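PDB 4XSO: Alr3699 protein from Nostoc sp., which is of unsettled function but belongs to the GT-B glycosyltransferases, built from two Rossmann-like domains. Local coordinates for residues L108-A112 with V142-A147; I178-I184 with R367-I373; F212-S216 with V240-L244; Q230-V235 with I343-I347. Numbering follows the deposited sequence.

Overall arrangement
Interaction 1 lies within the first parallel-sheet domain, 3 and 4 within the second, and interaction 2 where the chain passes from the first domain to the C-terminal helices. Following the chain from the N terminus, interaction 1 closes first, bringing helix 105-118 against helix 137-150. The chain then leaves strand 175-177 and opens interaction 2 at 178-184, which does not close until 367-373, after the whole second domain has been built. Interactions 3 and 4 both fall within that long excursion. Their segments alternate along the chain, so the two cross. Interaction 3 aligns the ends of neighbouring central strands, whereas interaction 4, about 23 Å away between centres, lays a late helix over the loop leading into strand 235-240.

Interaction 1: residues L108-A112 with V142-A147; sequences LVVGA and VAVNLA
Leu108 and Leu146, each with 63 Å² covered, dominate the packing between two helices, and Val109 follows with 46 Å². Residues 108-112 and 142-147 are helical throughout and run in broadly the same direction, with a crossing angle of 33° and the axes 9.6 Å apart at closest approach. Val109 lies level with Ala143 (CA to CA 6.6 Å) and Ala112 with Leu146 (CA to CA 6.3 Å), three residues further along both helices. Leu108, with chi1 t and chi2 p, sends CD2 over the second helix, 3.4 Å from Ala143 O, 4.2 Å from Ala143 CB and 4.1 Å from Ala147 CB. Leu146 answers with an m,t rotamer: its CD1 lies 3.9 Å from Val109 CA and 4.0 Å from Val109 CG2, while its CB is 4.0 Å from Ala112 CB. Val109, chi1 t, also places CG2 3.9 Å from Val142 CG1. This is helix-helix packing on one side of a Rossmann-like sheet, with Leu108 and Ala147 both reaching Tyr124 of strand 122-126. Phe116 of the second subunit packs on Leu146 and Leu80 of that subunit on Val109, so the helix pair takes part in the subunit interface. The touching side chains are all aliphatic, which implies that the helices are held here by van der Waals packing and the hydrophobic effect.

Interaction 2: residues I178-I184 with R367-I373; sequences IYNGFDI and RFDVVTI
Residues 178-184 follow strand 175-177 in largely extended conformation, while 367-373 carries the end of helix 350-368 into helix 370-382. A single beta bridge joins Phe182 to Asp369 (CA to CA 5.3 Å): Phe182 N donates to Phe368 O at 2.8 Å, and Val370 N donates to Phe182 O at 3.0 Å. Gly181 CA lies 3.8 Å from Val370 CA and makes a CA-H...O contact with Phe368 O at 3.2 Å; a CB on Gly181 would run into Val370 CA and Ile373 CB. Asp369, chi1 t, is the N-cap of the second helix; its OD1 accepts from Val371 N at 3.0 Å and from a water that Ile184 N also reaches (Ile184 N to water 3.0 Å). Among the side chains, the edge of Phe368 meets the face of Tyr179 in an offset edge-to-face pair, with centroids 5.5 Å apart and planes at 72°, both with chi1 m. Ile373 packs CG2 4.0 Å from Ile178 CG2 and 3.4 Å from Tyr179 O. Glu320 receives hydrogen bonds from Tyr179 OH and, through its carbonyl, from Arg367 NH1. This meeting of the segment leaving the first domain with the break between the last two helices is consistent with the GT-B fold, whose C-terminal helix crosses back to the N-terminal domain.

Interaction 3: residues F212-S216 with V240-L244; sequences FSRLS and VGDAL
At its start this contact is still sheet: Phe212 and Val240 form a parallel bridge (CA to CA 4.8 Å) with their side chains on the same face. Phe212, chi1 m and chi2 84°, brings ring atom CD2 to 3.7 Å from CB of Val240, whose chi1 is t. Beyond them the two segments stay roughly aligned, their end-to-end directions 27° apart, and two hydrogen bonds hold them: Ser213 N to Val240 O at 2.8 Å and Leu215 N to Asp242 O at 3.0 Å. Gly241, at phi/psi 145/172, sets its CA 3.1 Å from Ser213 O; a CB there would collide with that oxygen. Leu215 has most surface covered in its segment; its m,t rotamer puts CD1 4.3 Å from Ala243 CB and 4.2 Å from Gly241 O. Arg214 has chi1 p with chi2 and chi3 t, so its extended chain passes CD 3.7 Å from Leu244 CD2 before the guanidinium leads away. Leu244, chi1 p and chi2 108°, lays CD2 also 3.9 Å from Leu215 O. Ser213, chi1 149°, turns OG back to donate to Arg214 O at 2.8 Å. The paired loops thus prolong strands 207-212 and 235-240 at their C-terminal ends, as in Rossmann-like folds. Helix 276-282 packs on Phe212 through Leu279 and Met280, while Val251 of helix 248-260 touches both Leu215 and Ala243.

Interaction 4: residues Q230-V235 with I343-I347; sequences QCPPQV and INTCI
Apolar packing supplies most of this contact between the loop 230-235 and one face of the helix that includes 343-347. Val235, chi1 t, bridges two turns: its CG2 lies 3.4 Å from Ile347 CD1 and its CG1 4.2 Å from Ile343 CG2. Cys231, chi1 m, places SG 3.6 Å from Ile343 CG2, and Pro232 CG sits 3.9 Å from Ile347 CD1. Both isoleucines are m,t and four residues apart, so they project side by side. Asn344, chi1 m, adds a tight van der Waals contact, its OD1 2.9 Å from Pro232 CD, while its CA and Cys231 CA, 6.7 Å apart, are the closest CA-CA pair of the two segments. Hydrogen bonds between the segments are absent; within the loop, a type I turn from Pro232 to Val235 is closed by Val235 N donating to Pro232 O at 3.0 Å. Val209 of strand 207-212 touches both Val235 and Ile343. Helix 336-348 thereby covers the start of strand 235-240, the layered helix-on-sheet packing typical of a Rossmann-like domain.

Interaction 1: residues L108-A112 with V142-A147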
loop_
_atom_site.group_PDB
_atom_site.type_symbol
_atom_site.label_atom_id
_atom_site.label_comp_id
_atom_site.label_asym_id
_atom_site.label_seq_id
_atom_site.Cartn_x
_atom_site.Cartn_y
_atom_site.Cartn_z
ATOM N N LEU A 108 3.069 -10.280 4.002
ATOM C CA LEU A 108 4.274 -9.833 3.283
ATOM C C LEU A 108 3.936 -8.597 2.381
ATOM O O LEU A 108 4.647 -7.595 2.335
ATOM C CB LEU A 108 4.947 -10.994 2.471
ATOM C CG LEU A 108 5.933 -10.294 1.531
ATOM C CD1 LEU A 108 7.228 -10.014 2.276
ATOM C CD2 LEU A 108 6.070 -11.034 0.249
ATOM N N VAL A 109 2.780 -8.613 1.771
ATOM C CA VAL A 109 2.366 -7.457 0.971
ATOM C C VAL A 109 2.198 -6.200 1.811
ATOM O O VAL A 109 2.834 -5.154 1.601
ATOM C CB VAL A 109 1.108 -7.844 0.166
ATOM C CG1 VAL A 109 0.565 -6.650 -0.560
ATOM C CG2 VAL A 109 1.486 -8.955 -0.813
ATOM N N VAL A 110 1.382 -6.321 2.839
ATOM C CA VAL A 110 1.168 -5.220 3.740
ATOM C C VAL A 110 2.435 -4.882 4.493
ATOM O O VAL A 110 2.763 -3.724 4.702
ATOM C CB VAL A 110 0.020 -5.564 4.739
ATOM C CG1 VAL A 110 -0.077 -4.532 5.854
ATOM C CG2 VAL A 110 -1.296 -5.750 4.014
ATOM N N GLY A 111 3.156 -5.890 4.945
ATOM C CA GLY A 111 4.379 -5.618 5.703
ATOM C C GLY A 111 5.440 -4.906 4.868
ATOM O O GLY A 111 6.216 -4.113 5.375
ATOM N N ALA A 112 5.490 -5.210 3.572
ATOM C CA ALA A 112 6.433 -4.538 2.632
ATOM C C ALA A 112 6.156 -3.046 2.491
ATOM O O ALA A 112 7.049 -2.179 2.570
ATOM C CB ALA A 112 6.398 -5.223 1.241
ATOM N N VAL A 142 3.650 -10.767 -7.189
ATOM C CA VAL A 142 3.592 -9.681 -6.233
ATOM C C VAL A 142 4.440 -10.047 -5.011
ATOM O O VAL A 142 5.337 -9.322 -4.639
ATOM C CB VAL A 142 2.135 -9.374 -5.864
ATOM C CG1 VAL A 142 2.036 -8.458 -4.630
ATOM C CG2 VAL A 142 1.485 -8.655 -7.036
ATOM N N ALA A 143 4.161 -11.191 -4.417
ATOM C CA ALA A 143 4.957 -11.720 -3.319
ATOM C C ALA A 143 6.464 -11.749 -3.612
ATOM O O ALA A 143 7.266 -11.197 -2.882
ATOM C CB ALA A 143 4.451 -13.117 -2.968
ATOM N N VAL A 144 6.857 -12.371 -4.712
ATOM C CA VAL A 144 8.251 -12.451 -5.058
ATOM C C VAL A 144 8.888 -11.051 -5.198
ATOM O O VAL A 144 9.994 -10.736 -4.682
ATOM C CB VAL A 144 8.383 -13.260 -6.369
ATOM C CG1 VAL A 144 9.686 -13.003 -7.066
ATOM C CG2 VAL A 144 8.164 -14.755 -6.126
ATOM N N ASN A 145 8.208 -10.207 -5.943
ATOM C CA ASN A 145 8.754 -8.891 -6.218
ATOM C C ASN A 145 8.922 -8.057 -4.923
ATOM O O ASN A 145 9.926 -7.404 -4.713
ATOM C CB ASN A 145 7.850 -8.181 -7.149
ATOM C CG ASN A 145 8.254 -6.724 -7.341
ATOM O OD1 ASN A 145 7.403 -5.816 -7.313
ATOM N ND2 ASN A 145 9.558 -6.493 -7.552
ATOM N N LEU A 146 7.915 -8.062 -4.083
ATOM C CA LEU A 146 7.990 -7.296 -2.865
ATOM C C LEU A 146 9.105 -7.867 -1.962
ATOM O O LEU A 146 9.882 -7.145 -1.352
ATOM C CB LEU A 146 6.647 -7.309 -2.146
ATOM C CG LEU A 146 5.586 -6.464 -2.934
ATOM C CD1 LEU A 146 4.259 -6.412 -2.215
ATOM C CD2 LEU A 146 6.082 -5.046 -3.045
ATOM N N ALA A 147 9.170 -9.171 -1.887
ATOM C CA ALA A 147 10.219 -9.800 -1.044
ATOM C C ALA A 147 11.586 -9.383 -1.540
ATOM O O ALA A 147 12.456 -8.886 -0.763
ATOM C CB ALA A 147 9.984 -11.330 -1.044
#

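Interaction 2: residues I178-I184 with R367-I373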
loop_
_atom_site.group_PDB
_atom_site.type_symbol
_atom_site.label_atom_id
_atom_site.label_comp_id
_atom_site.label_asym_id
_atom_site.label_seq_id
_atom_site.Cartn_x
_atom_site.Cartn_y
_atom_site.Cartn_z
ATOM N N ILE A 178 15.430 -22.352 7.750
ATOM C CA ILE A 178 15.385 -22.628 9.210
ATOM C C ILE A 178 14.143 -23.472 9.392
ATOM O O ILE A 178 13.048 -23.066 9.065
ATOM C CB ILE A 178 15.295 -21.385 10.085
ATOM C CG1 ILE A 178 16.492 -20.485 9.891
ATOM C CG2 ILE A 178 15.221 -21.766 11.578
ATOM C CD1 ILE A 178 16.420 -19.249 10.739
ATOM N N TYR A 179 14.336 -24.691 9.919
ATOM C CA TYR A 179 13.272 -25.689 10.029
ATOM C C TYR A 179 12.391 -25.275 11.237
ATOM O O TYR A 179 12.804 -24.491 12.053
ATOM C CB TYR A 179 13.949 -27.053 10.222
ATOM C CG TYR A 179 14.660 -27.601 8.981
ATOM C CD1 TYR A 179 13.948 -27.761 7.784
ATOM C CD2 TYR A 179 15.977 -28.080 9.012
ATOM C CE1 TYR A 179 14.538 -28.287 6.630
ATOM C CE2 TYR A 179 16.574 -28.632 7.819
ATOM C CZ TYR A 179 15.840 -28.735 6.639
ATOM O OH TYR A 179 16.348 -29.271 5.383
ATOM N N ASN A 180 11.169 -25.807 11.317
ATOM C CA ASN A 180 10.291 -25.725 12.476
ATOM C C ASN A 180 10.977 -26.394 13.695
ATOM O O ASN A 180 11.748 -27.378 13.585
ATOM C CB ASN A 180 8.966 -26.434 12.183
ATOM C CG ASN A 180 8.040 -25.688 11.220
ATOM O OD1 ASN A 180 8.447 -24.864 10.390
ATOM N ND2 ASN A 180 6.799 -26.069 11.254
ATOM N N GLY A 181 10.749 -25.837 14.860
ATOM C CA GLY A 181 11.349 -26.406 16.090
ATOM C C GLY A 181 10.243 -27.010 16.951
ATOM O O GLY A 181 9.110 -26.607 16.823
ATOM N N PHE A 182 10.622 -27.939 17.815
ATOM C CA PHE A 182 9.739 -28.693 18.697
ATOM C C PHE A 182 10.368 -28.880 20.084
ATOM O O PHE A 182 11.554 -29.125 20.186
ATOM C CB PHE A 182 9.492 -30.083 18.079
ATOM C CG PHE A 182 8.873 -30.009 16.724
ATOM C CD1 PHE A 182 9.667 -29.797 15.607
ATOM C CD2 PHE A 182 7.476 -30.134 16.568
ATOM C CE1 PHE A 182 9.090 -29.636 14.338
ATOM C CE2 PHE A 182 6.932 -30.057 15.318
ATOM C CZ PHE A 182 7.751 -29.813 14.193
ATOM N N ASP A 183 9.555 -28.855 21.135
ATOM C CA ASP A 183 10.042 -29.202 22.464
ATOM C C ASP A 183 10.167 -30.694 22.522
ATOM O O ASP A 183 9.150 -31.368 22.565
ATOM C CB ASP A 183 9.076 -28.759 23.501
ATOM C CG ASP A 183 9.587 -29.041 24.922
ATOM O OD1 ASP A 183 10.508 -29.837 25.180
ATOM O OD2 ASP A 183 9.081 -28.359 25.779
ATOM N N ILE A 184 11.374 -31.210 22.542
ATOM C CA ILE A 184 11.548 -32.651 22.215
ATOM C C ILE A 184 11.017 -33.585 23.292
ATOM O O ILE A 184 10.537 -34.653 22.985
ATOM C CB ILE A 184 12.952 -33.041 21.769
ATOM C CG1 ILE A 184 13.947 -33.055 22.945
ATOM C CG2 ILE A 184 13.427 -32.135 20.636
ATOM C CD1 ILE A 184 15.390 -33.291 22.548
ATOM N N ARG A 367 18.186 -32.161 14.841
ATOM C CA ARG A 367 17.835 -31.145 13.817
ATOM C C ARG A 367 16.703 -30.195 14.127
ATOM O O ARG A 367 16.671 -29.125 13.612
ATOM C CB ARG A 367 17.449 -31.936 12.527
ATOM C CG ARG A 367 18.569 -32.866 12.043
ATOM C CD ARG A 367 18.159 -33.680 10.772
ATOM N NE ARG A 367 17.933 -32.754 9.660
ATOM C CZ ARG A 367 17.289 -33.035 8.525
ATOM N NH1 ARG A 367 16.786 -34.228 8.282
ATOM N NH2 ARG A 367 17.138 -32.073 7.620
ATOM N N PHE A 368 15.698 -30.616 14.911
ATOM C CA PHE A 368 14.458 -29.885 15.049
ATOM C C PHE A 368 14.149 -29.455 16.507
ATOM O O PHE A 368 13.035 -29.034 16.826
ATOM C CB PHE A 368 13.336 -30.718 14.491
ATOM C CG PHE A 368 13.631 -31.224 13.118
ATOM C CD1 PHE A 368 13.820 -30.339 12.075
ATOM C CD2 PHE A 368 13.786 -32.571 12.887
ATOM C CE1 PHE A 368 14.099 -30.843 10.787
ATOM C CE2 PHE A 368 14.103 -33.081 11.606
ATOM C CZ PHE A 368 14.243 -32.239 10.578
ATOM N N ASP A 369 15.159 -29.533 17.366
ATOM C CA ASP A 369 15.013 -29.040 18.753
ATOM C C ASP A 369 14.725 -27.539 18.728
ATOM O O ASP A 369 15.475 -26.769 18.147
ATOM C CB ASP A 369 16.259 -29.396 19.535
ATOM C CG ASP A 369 16.153 -29.074 21.030
ATOM O OD1 ASP A 369 15.250 -28.338 21.456
ATOM O OD2 ASP A 369 17.021 -29.614 21.764
ATOM N N VAL A 370 13.596 -27.158 19.288
ATOM C CA VAL A 370 13.219 -25.759 19.382
ATOM C C VAL A 370 14.282 -24.872 20.009
ATOM O O VAL A 370 14.362 -23.717 19.607
ATOM C CB VAL A 370 11.855 -25.550 20.078
ATOM C CG1 VAL A 370 11.952 -25.735 21.601
ATOM C CG2 VAL A 370 11.281 -24.180 19.700
ATOM N N VAL A 371 15.150 -25.417 20.882
ATOM C CA VAL A 371 16.249 -24.629 21.457
ATOM C C VAL A 371 17.245 -24.248 20.412
ATOM O O VAL A 371 17.602 -23.073 20.267
ATOM C CB VAL A 371 16.968 -25.335 22.654
ATOM C CG1 VAL A 371 18.127 -24.491 23.173
ATOM C CG2 VAL A 371 15.970 -25.603 23.762
ATOM N N THR A 372 17.575 -25.189 19.566
ATOM C CA THR A 372 18.490 -24.929 18.500
ATOM C C THR A 372 17.882 -24.016 17.443
ATOM O O THR A 372 18.553 -23.044 16.995
ATOM C CB THR A 372 18.898 -26.259 17.844
ATOM O OG1 THR A 372 19.324 -27.146 18.883
ATOM C CG2 THR A 372 19.956 -26.069 16.746
ATOM N N ILE A 373 16.633 -24.305 17.064
ATOM C CA ILE A 373 15.940 -23.484 16.063
ATOM C C ILE A 373 15.844 -22.065 16.572
ATOM O O ILE A 373 16.083 -21.146 15.812
ATOM C CB ILE A 373 14.553 -24.052 15.731
ATOM C CG1 ILE A 373 14.707 -25.405 15.051
ATOM C CG2 ILE A 373 13.637 -23.112 14.994
ATOM C CD1 ILE A 373 15.724 -25.484 13.974
HETATM O O HOH W 1 13.450 -29.204 23.212
#

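Interaction 3: residues F212-S216 with V240-L244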
loop_
_atom_site.group_PDB
_atom_site.type_symbol
_atom_site.label_atom_id
_atom_site.label_comp_id
_atom_site.label_asym_id
_atom_site.label_seq_id
_atom_site.Cartn_x
_atom_site.Cartn_y
_atom_site.Cartn_z
ATOM N N PHE A 212 -2.386 -38.850 11.222
ATOM C CA PHE A 212 -2.747 -37.713 12.118
ATOM C C PHE A 212 -2.901 -36.436 11.300
ATOM O O PHE A 212 -1.923 -35.859 10.898
ATOM C CB PHE A 212 -1.625 -37.483 13.106
ATOM C CG PHE A 212 -1.443 -38.626 14.020
ATOM C CD1 PHE A 212 -0.697 -39.688 13.642
ATOM C CD2 PHE A 212 -2.074 -38.648 15.214
ATOM C CE1 PHE A 212 -0.561 -40.764 14.444
ATOM C CE2 PHE A 212 -1.980 -39.742 16.032
ATOM C CZ PHE A 212 -1.191 -40.789 15.660
ATOM N N SER A 213 -4.098 -35.997 11.053
ATOM C CA SER A 213 -4.290 -34.975 10.032
ATOM C C SER A 213 -5.772 -34.596 10.068
ATOM O O SER A 213 -6.565 -35.316 10.661
ATOM C CB SER A 213 -3.702 -35.439 8.696
ATOM O OG SER A 213 -4.394 -34.922 7.596
ATOM N N ARG A 214 -6.153 -33.503 9.399
ATOM C CA ARG A 214 -7.547 -33.249 9.171
ATOM C C ARG A 214 -7.926 -34.119 7.949
ATOM O O ARG A 214 -7.093 -34.513 7.136
ATOM C CB ARG A 214 -7.804 -31.751 8.898
ATOM C CG ARG A 214 -7.028 -31.215 7.712
ATOM C CD ARG A 214 -7.099 -29.689 7.621
ATOM N NE ARG A 214 -6.143 -29.218 6.628
ATOM C CZ ARG A 214 -4.847 -29.003 6.853
ATOM N NH1 ARG A 214 -4.322 -29.159 8.074
ATOM N NH2 ARG A 214 -4.074 -28.606 5.843
ATOM N N LEU A 215 -9.178 -34.490 7.901
ATOM C CA LEU A 215 -9.683 -35.385 6.894
ATOM C C LEU A 215 -9.874 -34.553 5.641
ATOM O O LEU A 215 -10.838 -33.776 5.542
ATOM C CB LEU A 215 -11.005 -36.000 7.374
ATOM C CG LEU A 215 -10.911 -36.774 8.687
ATOM C CD1 LEU A 215 -12.316 -37.211 9.121
ATOM C CD2 LEU A 215 -9.982 -37.972 8.559
ATOM N N SER A 216 -9.083 -34.634 4.641
ATOM C CA SER A 216 -9.004 -33.800 3.434
ATOM C C SER A 216 -8.421 -34.579 2.228
ATOM O O SER A 216 -7.670 -35.538 2.405
ATOM C CB SER A 216 -8.233 -32.540 3.769
ATOM O OG SER A 216 -8.112 -31.767 2.628
ATOM N N VAL A 240 -6.819 -39.862 13.066
ATOM C CA VAL A 240 -6.935 -38.885 14.084
ATOM C C VAL A 240 -6.974 -37.563 13.405
ATOM O O VAL A 240 -6.072 -37.180 12.661
ATOM C CB VAL A 240 -5.746 -38.978 15.062
ATOM C CG1 VAL A 240 -5.941 -38.053 16.219
ATOM C CG2 VAL A 240 -5.615 -40.413 15.574
ATOM N N GLY A 241 -8.073 -36.888 13.643
ATOM C CA GLY A 241 -8.329 -35.567 13.157
ATOM C C GLY A 241 -9.827 -35.445 12.849
ATOM O O GLY A 241 -10.633 -36.422 12.866
ATOM N N ASP A 242 -10.203 -34.232 12.553
ATOM C CA ASP A 242 -11.582 -33.930 12.369
ATOM C C ASP A 242 -11.800 -33.564 10.920
ATOM O O ASP A 242 -10.870 -33.386 10.153
ATOM C CB ASP A 242 -12.086 -32.868 13.384
ATOM C CG ASP A 242 -11.287 -31.602 13.355
ATOM O OD1 ASP A 242 -10.150 -31.620 12.869
ATOM O OD2 ASP A 242 -11.788 -30.579 13.839
ATOM N N ALA A 243 -13.076 -33.511 10.592
ATOM C CA ALA A 243 -13.598 -33.137 9.306
ATOM C C ALA A 243 -13.816 -31.644 9.364
ATOM O O ALA A 243 -13.993 -31.058 10.441
ATOM C CB ALA A 243 -14.936 -33.849 9.114
ATOM N N LEU A 244 -13.887 -31.048 8.199
ATOM C CA LEU A 244 -14.052 -29.623 8.084
ATOM C C LEU A 244 -15.183 -29.312 7.077
ATOM O O LEU A 244 -15.553 -30.170 6.228
ATOM C CB LEU A 244 -12.712 -28.999 7.660
ATOM C CG LEU A 244 -12.079 -29.599 6.389
ATOM C CD1 LEU A 244 -12.196 -28.590 5.245
ATOM C CD2 LEU A 244 -10.626 -30.020 6.566
#

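Interaction 4: residues Q230-V235 with I343-I347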
loop_
_atom_site.group_PDB
_atom_site.type_symbol
_atom_site.label_atom_id
_atom_site.label_comp_id
_atom_site.label_asym_id
_atom_site.label_seq_id
_atom_site.Cartn_x
_atom_site.Cartn_y
_atom_site.Cartn_z
ATOM N N GLN A 230 -4.424 -54.363 1.540
ATOM C CA GLN A 230 -3.331 -55.235 1.125
ATOM C C GLN A 230 -2.450 -55.723 2.256
ATOM O O GLN A 230 -1.382 -56.238 1.976
ATOM C CB GLN A 230 -2.461 -54.495 0.099
ATOM C CG GLN A 230 -3.207 -54.220 -1.200
ATOM C CD GLN A 230 -3.416 -55.526 -1.931
ATOM O OE1 GLN A 230 -4.409 -56.232 -1.712
ATOM N NE2 GLN A 230 -2.417 -55.917 -2.716
ATOM N N CYS A 231 -2.900 -55.555 3.507
ATOM C CA CYS A 231 -2.137 -55.812 4.711
ATOM C C CYS A 231 -2.754 -56.943 5.483
ATOM O O CYS A 231 -3.955 -57.143 5.406
ATOM C CB CYS A 231 -2.141 -54.553 5.621
ATOM S SG CYS A 231 -1.012 -53.333 4.955
ATOM N N PRO A 232 -1.947 -57.678 6.260
ATOM C CA PRO A 232 -2.599 -58.713 7.028
ATOM C C PRO A 232 -3.668 -58.196 7.973
ATOM O O PRO A 232 -3.753 -56.973 8.278
ATOM C CB PRO A 232 -1.448 -59.413 7.789
ATOM C CG PRO A 232 -0.196 -58.718 7.437
ATOM C CD PRO A 232 -0.483 -57.779 6.296
ATOM N N PRO A 233 -4.496 -59.123 8.457
ATOM C CA PRO A 233 -5.700 -58.731 9.215
ATOM C C PRO A 233 -5.436 -58.108 10.596
ATOM O O PRO A 233 -6.264 -57.364 11.062
ATOM C CB PRO A 233 -6.497 -60.031 9.313
ATOM C CG PRO A 233 -5.509 -61.140 9.054
ATOM C CD PRO A 233 -4.415 -60.580 8.209
ATOM N N GLN A 234 -4.287 -58.370 11.217
ATOM C CA GLN A 234 -3.977 -57.724 12.462
ATOM C C GLN A 234 -3.595 -56.225 12.287
ATOM O O GLN A 234 -3.522 -55.490 13.301
ATOM C CB GLN A 234 -2.894 -58.481 13.254
ATOM C CG GLN A 234 -1.447 -58.304 12.795
ATOM C CD GLN A 234 -1.120 -59.198 11.626
ATOM O OE1 GLN A 234 -2.024 -59.687 10.950
ATOM N NE2 GLN A 234 0.171 -59.421 11.380
ATOM N N VAL A 235 -3.443 -55.763 11.027
ATOM C CA VAL A 235 -3.179 -54.362 10.764
ATOM C C VAL A 235 -4.452 -53.558 10.815
ATOM O O VAL A 235 -5.369 -53.723 9.965
ATOM C CB VAL A 235 -2.476 -54.104 9.397
ATOM C CG1 VAL A 235 -2.190 -52.605 9.209
ATOM C CG2 VAL A 235 -1.185 -54.902 9.278
ATOM N N ILE A 343 4.468 -51.249 5.157
ATOM C CA ILE A 343 3.766 -51.714 6.381
ATOM C C ILE A 343 4.128 -53.182 6.658
ATOM O O ILE A 343 4.502 -53.568 7.766
ATOM C CB ILE A 343 2.236 -51.588 6.223
ATOM C CG1 ILE A 343 1.862 -50.116 6.169
ATOM C CG2 ILE A 343 1.528 -52.307 7.347
ATOM C CD1 ILE A 343 0.368 -49.895 5.918
ATOM N N ASN A 344 4.068 -53.989 5.606
ATOM C CA ASN A 344 4.466 -55.377 5.697
ATOM C C ASN A 344 5.960 -55.564 6.089
ATOM O O ASN A 344 6.289 -56.465 6.850
ATOM C CB ASN A 344 4.139 -56.098 4.389
ATOM C CG ASN A 344 2.676 -56.531 4.315
ATOM O OD1 ASN A 344 2.180 -57.183 5.211
ATOM N ND2 ASN A 344 1.987 -56.168 3.258
ATOM N N THR A 345 6.849 -54.714 5.570
ATOM C CA THR A 345 8.229 -54.760 5.968
ATOM C C THR A 345 8.351 -54.502 7.442
ATOM O O THR A 345 9.159 -55.150 8.103
ATOM C CB THR A 345 9.029 -53.699 5.248
ATOM O OG1 THR A 345 9.097 -54.078 3.880
ATOM C CG2 THR A 345 10.414 -53.573 5.822
ATOM N N CYS A 346 7.553 -53.549 7.947
ATOM C CA CYS A 346 7.589 -53.215 9.386
ATOM C C CYS A 346 7.094 -54.351 10.310
ATOM O O CYS A 346 7.538 -54.481 11.454
ATOM C CB CYS A 346 6.789 -51.929 9.659
ATOM S SG CYS A 346 7.636 -50.454 9.084
ATOM N N ILE A 347 6.137 -55.119 9.819
ATOM C CA ILE A 347 5.594 -56.298 10.541
ATOM C C ILE A 347 6.603 -57.432 10.634
ATOM O O ILE A 347 6.847 -57.980 11.701
ATOM C CB ILE A 347 4.322 -56.813 9.814
ATOM C CG1 ILE A 347 3.214 -55.797 9.989
ATOM C CG2 ILE A 347 3.911 -58.172 10.354
ATOM C CD1 ILE A 347 2.054 -55.932 9.012
#